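Local coordinates for microcin B17-processing protein McbC (Escherichia coli, PDB 6GRI) that acts as the flavin-dependent oxidoreductase of the microcin B17 synthetase, oxidising azoline rings of the precursor peptide to the aromatic thiazoles and oxazoles of the active antibiotic, at the interface of chains C and A and the interface of chains B and A. Numbering follows the deposited sequence. Chains: chain A/B, Microcin B17-processing protein McbC; chain C, Microcin B17-processing protein McbB.

Contacts 1 and 3 are neighbouring parts of one McbB–McbC interface, the centres of their C-alpha atoms about 11 Å apart. Adjoining stretches serve both: 262-264 then 266-267 of chain C, and 31-44 of chain A, where the 3-10 helix 36-41 of contact 3 runs into strand 42-43 of contact 1. Contact 3 adds 93-95 and 188 of chain C and A:Arg172. Contact 2 joins two McbC copies about a two-fold axis, 32 Å from contact 1 and 41 Å from contact 3 on the same measure. Separate surfaces let one McbC bind both partners in the deposited assembly of two McbC, four McbB and two other protein chains.

Contact 1: the interface of chains C and A. Residues chain C 262-264; chain A 31-33, 42-44.
C:His262 reaches A:Val44 through its imidazole, with NE2 donating to the backbone O at 2.6 Å. The bond is bent, 131° at the hydrogen, and the carbonyl oxygen lies off the ring plane. CG anti to the backbone N (chi1 -161°) carries the imidazole toward A:Val44, and chi2 (-96°) turns ND1 to the amide N of C:Asp264, which donates to it at 3.2 Å; this second bond should help fix the ring rotation and would suit a tautomer with its hydrogen on NE2. Backbone bonds flank the next residue: C:Val263 N gives to A:Phe43 O at 3.1 Å, and C:Val263 O receives A:Ala33 N at 2.8 Å. A water links C:Asp264 O to A:Asn31 O.

Apolar packing divides the branches of C:Val263. CG2 sits over the middle of the A:Phe32 ring, 3.3 Å from its centroid, a CH-pi contact, while CG1 turns to A:Thr42, 3.7 Å from its CB. Beside them the rings of C:His262 and A:Phe43 meet edge-to-face, the CD2 edge of the imidazole 3.5 Å from CE2 of the phenyl.

In the fold, C:His262 ends strand 261-262 of McbB and forms a parallel bridge with A:Phe43 of strand 42-43, extending pairing across the subunits.

Contact 2: the interface of chains B and A. Residues chain B 2, 4, 153-157; chain A 59-61, 69.
The side chain of A:Glu59 crosses that of B:Leu153 at about a right angle and pushes its carboxylate into the turn that follows strand 149-153 of the other McbC copy, in part of the two-fold McbC–McbC homodimer interface expected of the nitroreductase family. CG lies anti to the carbonyl carbon (chi1 -47°) and the chain stays extended beyond it (chi2 173°), which carries the acid well away from its own backbone. There OE2 accepts the amide N of B:Ser156 at 2.8 Å. The donor comes from above the carboxylate plane, 48° out of it, and a weak bond from B:Leu155 N reaches the same oxygen at 3.1 Å. The hydroxyl OG of B:Ser156 lies next to OE1, modelled too close for the bond to be trusted.

The side chains of B:Leu155 and A:Glu59 lie alongside, running antiparallel, CG to CG at 3.8 Å, so that aliphatic carbon lines the way to the acid. At the root of the glutamate, A:Glu59 N donates to B:His4 O at 3.1 Å, tying the N-terminal segment of chain B to the same residue. The two-fold axis repeats this insertion with the chains exchanged.

The branches of B:Leu153 part toward chain A: CD2 meets CD2 of A:Leu61 at 3.5 Å, and CD1 lies 3.9 Å from CG1 of A:Val69.

Contact 3: the interface of chains C and A. Residues chain C 93-95, 188, 266-267; chain A 35, 37-38, 172.
A:Arg172 NH2 donates to OE1 of A:Glu37 at 3.1 Å, both residues packing against C:Leu94 of the other subunit. NH1 donates to the syn lone pair of OE2 at 3.2 Å, completing an end-on salt bridge between groups of the same subunit; a weak bond from NH2 to OE2 adds to it. A bend at chi2 (83°) turns the carboxylate of A:Glu37 to the arginine, while CB and CG stay beside the backbone of C:Pro93 and C:Leu94. The pair is therefore an internal tie of McbC against which McbB places carbon: CD1 of C:Leu94 lies 3.7 Å from A:Arg172 NH2. No polar atom of one subunit bonds to the other here.

Across the subunits the contact is apolar and turns on A:Phe38, in the 3-10 helix 36-41. C:Phe266, its CG anti to the backbone N (chi1 179°), directs the CE2 edge of its ring over the centre of the A:Phe38 face, the planes 59° apart and the centroids 4.6 Å apart. At the rim of A:Phe38, CZ meets CD2 of C:Leu94 at 3.8 Å and CH2 of the C:Trp95 indole at 4.0 Å. C:Leu94 thus forks, one methyl toward the salt bridge and the other toward the aromatic ring. Beyond it, C:Leu188 and A:Leu35 meet end to end, CD2 of the former 3.6 Å from CD1 of the latter.

Contact 1: the interface of chains C and A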
loop_
_atom_site.group_PDB
_atom_site.type_symbol
_atom_site.label_atom_id
_atom_site.label_comp_id
_atom_site.label_asym_id
_atom_site.label_seq_id
_atom_site.Cartn_x
_atom_site.Cartn_y
_atom_site.Cartn_z
ATOM N N HIS C 262 19.859 2.700 3.827
ATOM C CA HIS C 262 19.120 2.641 5.086
ATOM C C HIS C 262 18.859 1.183 5.485
ATOM O O HIS C 262 18.712 0.311 4.635
ATOM C CB HIS C 262 17.799 3.392 5.000
ATOM C CG HIS C 262 17.232 3.752 6.333
ATOM N ND1 HIS C 262 16.289 2.982 6.972
ATOM C CD2 HIS C 262 17.476 4.803 7.151
ATOM C CE1 HIS C 262 15.974 3.540 8.127
ATOM N NE2 HIS C 262 16.678 4.649 8.259
ATOM N N VAL C 263 18.796 0.941 6.785
ATOM C CA VAL C 263 18.568 -0.402 7.312
ATOM C C VAL C 263 17.198 -0.996 6.976
ATOM O O VAL C 263 17.049 -2.229 7.006
ATOM C CB VAL C 263 18.816 -0.492 8.839
ATOM C CG1 VAL C 263 20.297 -0.298 9.138
ATOM C CG2 VAL C 263 17.952 0.500 9.623
ATOM N N ASP C 264 16.220 -0.155 6.639
ATOM C CA ASP C 264 14.877 -0.635 6.303
ATOM C C ASP C 264 14.690 -1.105 4.853
ATOM O O ASP C 264 13.611 -1.597 4.513
ATOM C CB ASP C 264 13.786 0.370 6.718
ATOM C CG ASP C 264 13.729 1.627 5.840
ATOM O OD1 ASP C 264 14.390 1.692 4.781
ATOM O OD2 ASP C 264 13.000 2.569 6.233
ATOM N N ASN A 31 10.878 -2.909 9.108
ATOM C CA ASN A 31 11.827 -3.903 9.606
ATOM C C ASN A 31 13.206 -3.428 9.249
ATOM O O ASN A 31 13.400 -2.844 8.193
ATOM C CB ASN A 31 11.591 -5.294 9.002
ATOM C CG ASN A 31 10.431 -6.029 9.639
ATOM O OD1 ASN A 31 10.006 -5.710 10.740
ATOM N ND2 ASN A 31 9.925 -7.030 8.945
ATOM N N PHE A 32 14.157 -3.706 10.128
ATOM C CA PHE A 32 15.542 -3.294 9.979
ATOM C C PHE A 32 16.428 -4.487 9.643
ATOM O O PHE A 32 16.142 -5.627 10.029
ATOM C CB PHE A 32 16.026 -2.656 11.293
ATOM C CG PHE A 32 15.695 -1.195 11.446
ATOM C CD1 PHE A 32 14.779 -0.532 10.605
ATOM C CD2 PHE A 32 16.294 -0.476 12.459
ATOM C CE1 PHE A 32 14.501 0.813 10.768
ATOM C CE2 PHE A 32 16.011 0.870 12.635
ATOM C CZ PHE A 32 15.120 1.517 11.789
ATOM N N ALA A 33 17.481 -4.201 8.884
ATOM C CA ALA A 33 18.583 -5.108 8.656
ATOM C C ALA A 33 19.740 -4.458 9.393
ATOM O O ALA A 33 20.435 -3.580 8.869
ATOM C CB ALA A 33 18.867 -5.238 7.168
ATOM N N THR A 42 25.460 0.620 6.123
ATOM C CA THR A 42 24.089 1.029 6.351
ATOM C C THR A 42 24.094 2.249 7.270
ATOM O O THR A 42 25.133 2.611 7.822
ATOM C CB THR A 42 23.237 -0.116 6.979
ATOM O OG1 THR A 42 23.775 -0.512 8.243
ATOM C CG2 THR A 42 23.202 -1.335 6.084
ATOM N N PHE A 43 22.935 2.893 7.410
ATOM C CA PHE A 43 22.706 3.832 8.498
ATOM C C PHE A 43 21.296 3.668 9.030
ATOM O O PHE A 43 20.458 3.036 8.395
ATOM C CB PHE A 43 22.963 5.261 8.049
ATOM C CG PHE A 43 22.003 5.757 7.015
ATOM C CD1 PHE A 43 22.178 5.442 5.682
ATOM C CD2 PHE A 43 20.930 6.559 7.377
ATOM C CE1 PHE A 43 21.292 5.899 4.724
ATOM C CE2 PHE A 43 20.042 7.015 6.430
ATOM C CZ PHE A 43 20.224 6.681 5.100
ATOM N N VAL A 44 21.059 4.222 10.212
ATOM C CA VAL A 44 19.742 4.226 10.830
ATOM C C VAL A 44 19.065 5.607 10.762
ATOM O O VAL A 44 17.908 5.692 10.350
ATOM C CB VAL A 44 19.841 3.738 12.283
ATOM C CG1 VAL A 44 18.538 3.978 13.044
ATOM C CG2 VAL A 44 20.194 2.263 12.285
HETATM O O HOH W 1 12.106 -3.711 5.388
#

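Contact 2: the interface of chains B and A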
loop_
_atom_site.group_PDB
_atom_site.type_symbol
_atom_site.label_atom_id
_atom_site.label_comp_id
_atom_site.label_asym_id
_atom_site.label_seq_id
_atom_site.Cartn_x
_atom_site.Cartn_y
_atom_site.Cartn_z
ATOM N N SER B 2 8.407 26.463 25.156
ATOM C CA SER B 2 8.805 27.886 24.930
ATOM C C SER B 2 10.324 28.044 25.086
ATOM O O SER B 2 11.003 28.512 24.171
ATOM C CB SER B 2 8.043 28.808 25.884
ATOM N N HIS B 4 11.939 25.224 25.427
ATOM C CA HIS B 4 12.295 24.007 24.703
ATOM C C HIS B 4 11.584 23.869 23.342
ATOM O O HIS B 4 11.434 22.757 22.839
ATOM C CB HIS B 4 11.935 22.779 25.551
ATOM C CG HIS B 4 12.158 22.963 27.018
ATOM N ND1 HIS B 4 13.366 22.706 27.627
ATOM C CD2 HIS B 4 11.317 23.366 27.998
ATOM C CE1 HIS B 4 13.263 22.953 28.920
ATOM N NE2 HIS B 4 12.030 23.357 29.171
ATOM N N LEU B 153 1.940 20.886 27.501
ATOM C CA LEU B 153 3.350 21.050 27.208
ATOM C C LEU B 153 4.110 20.344 28.336
ATOM O O LEU B 153 4.294 20.927 29.409
ATOM C CB LEU B 153 3.699 22.543 27.188
ATOM C CG LEU B 153 2.996 23.426 26.157
ATOM C CD1 LEU B 153 3.116 24.891 26.545
ATOM C CD2 LEU B 153 3.555 23.189 24.764
ATOM N N PRO B 154 4.552 19.091 28.105
ATOM C CA PRO B 154 5.102 18.241 29.185
ATOM C C PRO B 154 6.369 18.762 29.881
ATOM O O PRO B 154 6.578 18.455 31.066
ATOM C CB PRO B 154 5.371 16.903 28.494
ATOM C CG PRO B 154 5.496 17.238 27.053
ATOM C CD PRO B 154 4.718 18.482 26.777
ATOM N N LEU B 155 7.186 19.541 29.169
ATOM C CA LEU B 155 8.408 20.099 29.740
ATOM C C LEU B 155 8.115 21.425 30.425
ATOM O O LEU B 155 8.432 21.606 31.600
ATOM C CB LEU B 155 9.471 20.286 28.665
ATOM C CG LEU B 155 9.753 19.068 27.801
ATOM C CD1 LEU B 155 10.909 19.379 26.873
ATOM C CD2 LEU B 155 10.053 17.832 28.638
ATOM N N SER B 156 7.488 22.334 29.687
ATOM C CA SER B 156 7.043 23.613 30.225
ATOM C C SER B 156 6.027 23.440 31.356
ATOM O O SER B 156 5.925 24.297 32.214
ATOM C CB SER B 156 6.441 24.490 29.114
ATOM O OG SER B 156 7.381 24.750 28.070
ATOM N N GLN B 157 5.294 22.326 31.351
ATOM C CA GLN B 157 4.276 22.016 32.357
ATOM C C GLN B 157 3.231 23.118 32.380
ATOM O O GLN B 157 3.025 23.785 33.391
ATOM C CB GLN B 157 4.898 21.738 33.732
ATOM C CG GLN B 157 5.814 20.520 33.716
ATOM C CD GLN B 157 6.217 20.038 35.098
ATOM O OE1 GLN B 157 5.373 19.779 35.959
ATOM N NE2 GLN B 157 7.517 19.888 35.307
ATOM N N GLU A 59 9.379 20.441 22.906
ATOM C CA GLU A 59 7.946 20.552 22.737
ATOM C C GLU A 59 7.673 21.163 21.365
ATOM O O GLU A 59 8.441 21.992 20.890
ATOM C CB GLU A 59 7.360 21.464 23.809
ATOM C CG GLU A 59 7.843 21.180 25.222
ATOM C CD GLU A 59 7.359 22.207 26.222
ATOM O OE1 GLU A 59 7.739 23.407 26.124
ATOM O OE2 GLU A 59 6.611 21.803 27.128
ATOM N N VAL A 60 6.593 20.727 20.732
ATOM C CA VAL A 60 6.024 21.418 19.589
ATOM C C VAL A 60 4.839 22.196 20.124
ATOM O O VAL A 60 4.078 21.664 20.924
ATOM C CB VAL A 60 5.538 20.414 18.537
ATOM C CG1 VAL A 60 4.923 21.127 17.338
ATOM C CG2 VAL A 60 6.693 19.517 18.121
ATOM N N LEU A 61 4.663 23.440 19.684
ATOM C CA LEU A 61 3.517 24.240 20.123
ATOM C C LEU A 61 2.384 24.213 19.108
ATOM O O LEU A 61 2.611 24.052 17.907
ATOM C CB LEU A 61 3.929 25.681 20.373
ATOM C CG LEU A 61 5.237 25.898 21.127
ATOM C CD1 LEU A 61 5.428 27.385 21.345
ATOM C CD2 LEU A 61 5.249 25.145 22.445
ATOM N N VAL A 69 0.640 30.920 28.119
ATOM C CA VAL A 69 0.271 29.580 28.584
ATOM C C VAL A 69 -0.488 29.670 29.903
ATOM O O VAL A 69 -0.738 30.762 30.410
ATOM C CB VAL A 69 1.520 28.668 28.704
ATOM C CG1 VAL A 69 2.253 28.614 27.373
ATOM C CG2 VAL A 69 2.478 29.127 29.797
#

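Contact 3: the interface of chains C and A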
loop_
_atom_site.group_PDB
_atom_site.type_symbol
_atom_site.label_atom_id
_atom_site.label_comp_id
_atom_site.label_asym_id
_atom_site.label_seq_id
_atom_site.Cartn_x
_atom_site.Cartn_y
_atom_site.Cartn_z
ATOM N N PRO C 93 32.790 -8.820 6.556
ATOM C CA PRO C 93 31.412 -8.951 6.080
ATOM C C PRO C 93 30.735 -10.266 6.512
ATOM O O PRO C 93 31.385 -11.181 7.026
ATOM C CB PRO C 93 31.575 -8.902 4.556
ATOM C CG PRO C 93 32.921 -9.509 4.309
ATOM C CD PRO C 93 33.747 -9.357 5.567
ATOM N N LEU C 94 29.431 -10.338 6.290
ATOM C CA LEU C 94 28.654 -11.528 6.606
ATOM C C LEU C 94 28.937 -12.653 5.605
ATOM O O LEU C 94 28.745 -13.831 5.932
ATOM C CB LEU C 94 27.156 -11.204 6.618
ATOM C CG LEU C 94 26.242 -12.205 7.316
ATOM C CD1 LEU C 94 26.585 -12.353 8.790
ATOM C CD2 LEU C 94 24.799 -11.764 7.153
ATOM N N TRP C 95 29.382 -12.293 4.395
ATOM C CA TRP C 95 29.681 -13.279 3.368
ATOM C C TRP C 95 31.109 -13.125 2.843
ATOM O O TRP C 95 31.437 -12.156 2.157
ATOM C CB TRP C 95 28.653 -13.187 2.246
ATOM C CG TRP C 95 27.246 -13.241 2.765
ATOM C CD1 TRP C 95 26.654 -14.277 3.423
ATOM C CD2 TRP C 95 26.269 -12.199 2.695
ATOM N NE1 TRP C 95 25.361 -13.950 3.755
ATOM C CE2 TRP C 95 25.100 -12.680 3.318
ATOM C CE3 TRP C 95 26.265 -10.909 2.156
ATOM C CZ2 TRP C 95 23.940 -11.915 3.422
ATOM C CZ3 TRP C 95 25.108 -10.144 2.254
ATOM C CH2 TRP C 95 23.963 -10.647 2.886
ATOM N N LEU C 188 19.158 -15.497 8.754
ATOM C CA LEU C 188 18.439 -14.254 9.104
ATOM C C LEU C 188 16.895 -14.377 9.015
ATOM O O LEU C 188 16.162 -13.532 9.556
ATOM C CB LEU C 188 18.936 -13.090 8.238
ATOM C CG LEU C 188 20.441 -12.812 8.357
ATOM C CD1 LEU C 188 20.924 -11.960 7.199
ATOM C CD2 LEU C 188 20.782 -12.159 9.690
ATOM N N PHE C 266 17.798 -2.569 3.058
ATOM C CA PHE C 266 19.122 -3.058 2.698
ATOM C C PHE C 266 19.043 -4.442 2.066
ATOM O O PHE C 266 19.747 -4.726 1.103
ATOM C CB PHE C 266 20.026 -3.053 3.930
ATOM C CG PHE C 266 21.406 -3.560 3.668
ATOM C CD1 PHE C 266 22.252 -2.888 2.793
ATOM C CD2 PHE C 266 21.873 -4.716 4.296
ATOM C CE1 PHE C 266 23.532 -3.363 2.547
ATOM C CE2 PHE C 266 23.152 -5.188 4.054
ATOM C CZ PHE C 266 23.981 -4.513 3.176
ATOM N N MET C 267 18.165 -5.276 2.610
ATOM C CA MET C 267 17.983 -6.669 2.195
ATOM C C MET C 267 16.940 -6.852 1.087
ATOM O O MET C 267 16.757 -7.976 0.585
ATOM C CB MET C 267 17.471 -7.485 3.388
ATOM C CG MET C 267 18.351 -7.489 4.618
ATOM S SD MET C 267 19.280 -9.014 4.740
ATOM C CE MET C 267 20.510 -8.723 3.477
ATOM N N LEU A 35 22.924 -5.385 11.566
ATOM C CA LEU A 35 23.988 -6.285 12.047
ATOM C C LEU A 35 25.346 -5.595 12.056
ATOM O O LEU A 35 25.585 -4.697 11.250
ATOM C CB LEU A 35 24.111 -7.515 11.147
ATOM C CG LEU A 35 22.881 -8.406 10.940
ATOM C CD1 LEU A 35 23.139 -9.407 9.814
ATOM C CD2 LEU A 35 22.495 -9.120 12.233
ATOM N N GLU A 37 28.110 -6.571 10.765
ATOM C CA GLU A 37 28.751 -6.707 9.454
ATOM C C GLU A 37 28.172 -5.727 8.422
ATOM O O GLU A 37 28.732 -5.581 7.339
ATOM C CB GLU A 37 28.632 -8.147 8.936
ATOM C CG GLU A 37 29.348 -9.189 9.792
ATOM C CD GLU A 37 28.554 -9.680 10.999
ATOM O OE1 GLU A 37 27.424 -9.209 11.227
ATOM O OE2 GLU A 37 29.060 -10.544 11.745
ATOM N N PHE A 38 27.048 -5.084 8.740
ATOM C CA PHE A 38 26.473 -4.047 7.888
ATOM C C PHE A 38 26.655 -2.614 8.426
ATOM O O PHE A 38 26.190 -1.667 7.799
ATOM C CB PHE A 38 24.978 -4.318 7.673
ATOM C CG PHE A 38 24.659 -5.693 7.131
ATOM C CD1 PHE A 38 25.512 -6.355 6.255
ATOM C CD2 PHE A 38 23.455 -6.304 7.465
ATOM C CE1 PHE A 38 25.181 -7.609 5.759
ATOM C CE2 PHE A 38 23.124 -7.556 6.969
ATOM C CZ PHE A 38 23.989 -8.212 6.119
ATOM N N ARG A 172 23.237 -11.809 20.110
ATOM C CA ARG A 172 23.640 -11.291 18.810
ATOM C C ARG A 172 22.430 -10.743 18.067
ATOM O O ARG A 172 22.456 -9.608 17.609
ATOM C CB ARG A 172 24.330 -12.363 17.969
ATOM C CG ARG A 172 24.892 -11.837 16.659
ATOM C CD ARG A 172 25.533 -12.935 15.840
ATOM N NE ARG A 172 25.486 -12.657 14.403
ATOM C CZ ARG A 172 26.332 -11.876 13.729
ATOM N NH1 ARG A 172 27.329 -11.236 14.339
ATOM N NH2 ARG A 172 26.166 -11.729 12.418
#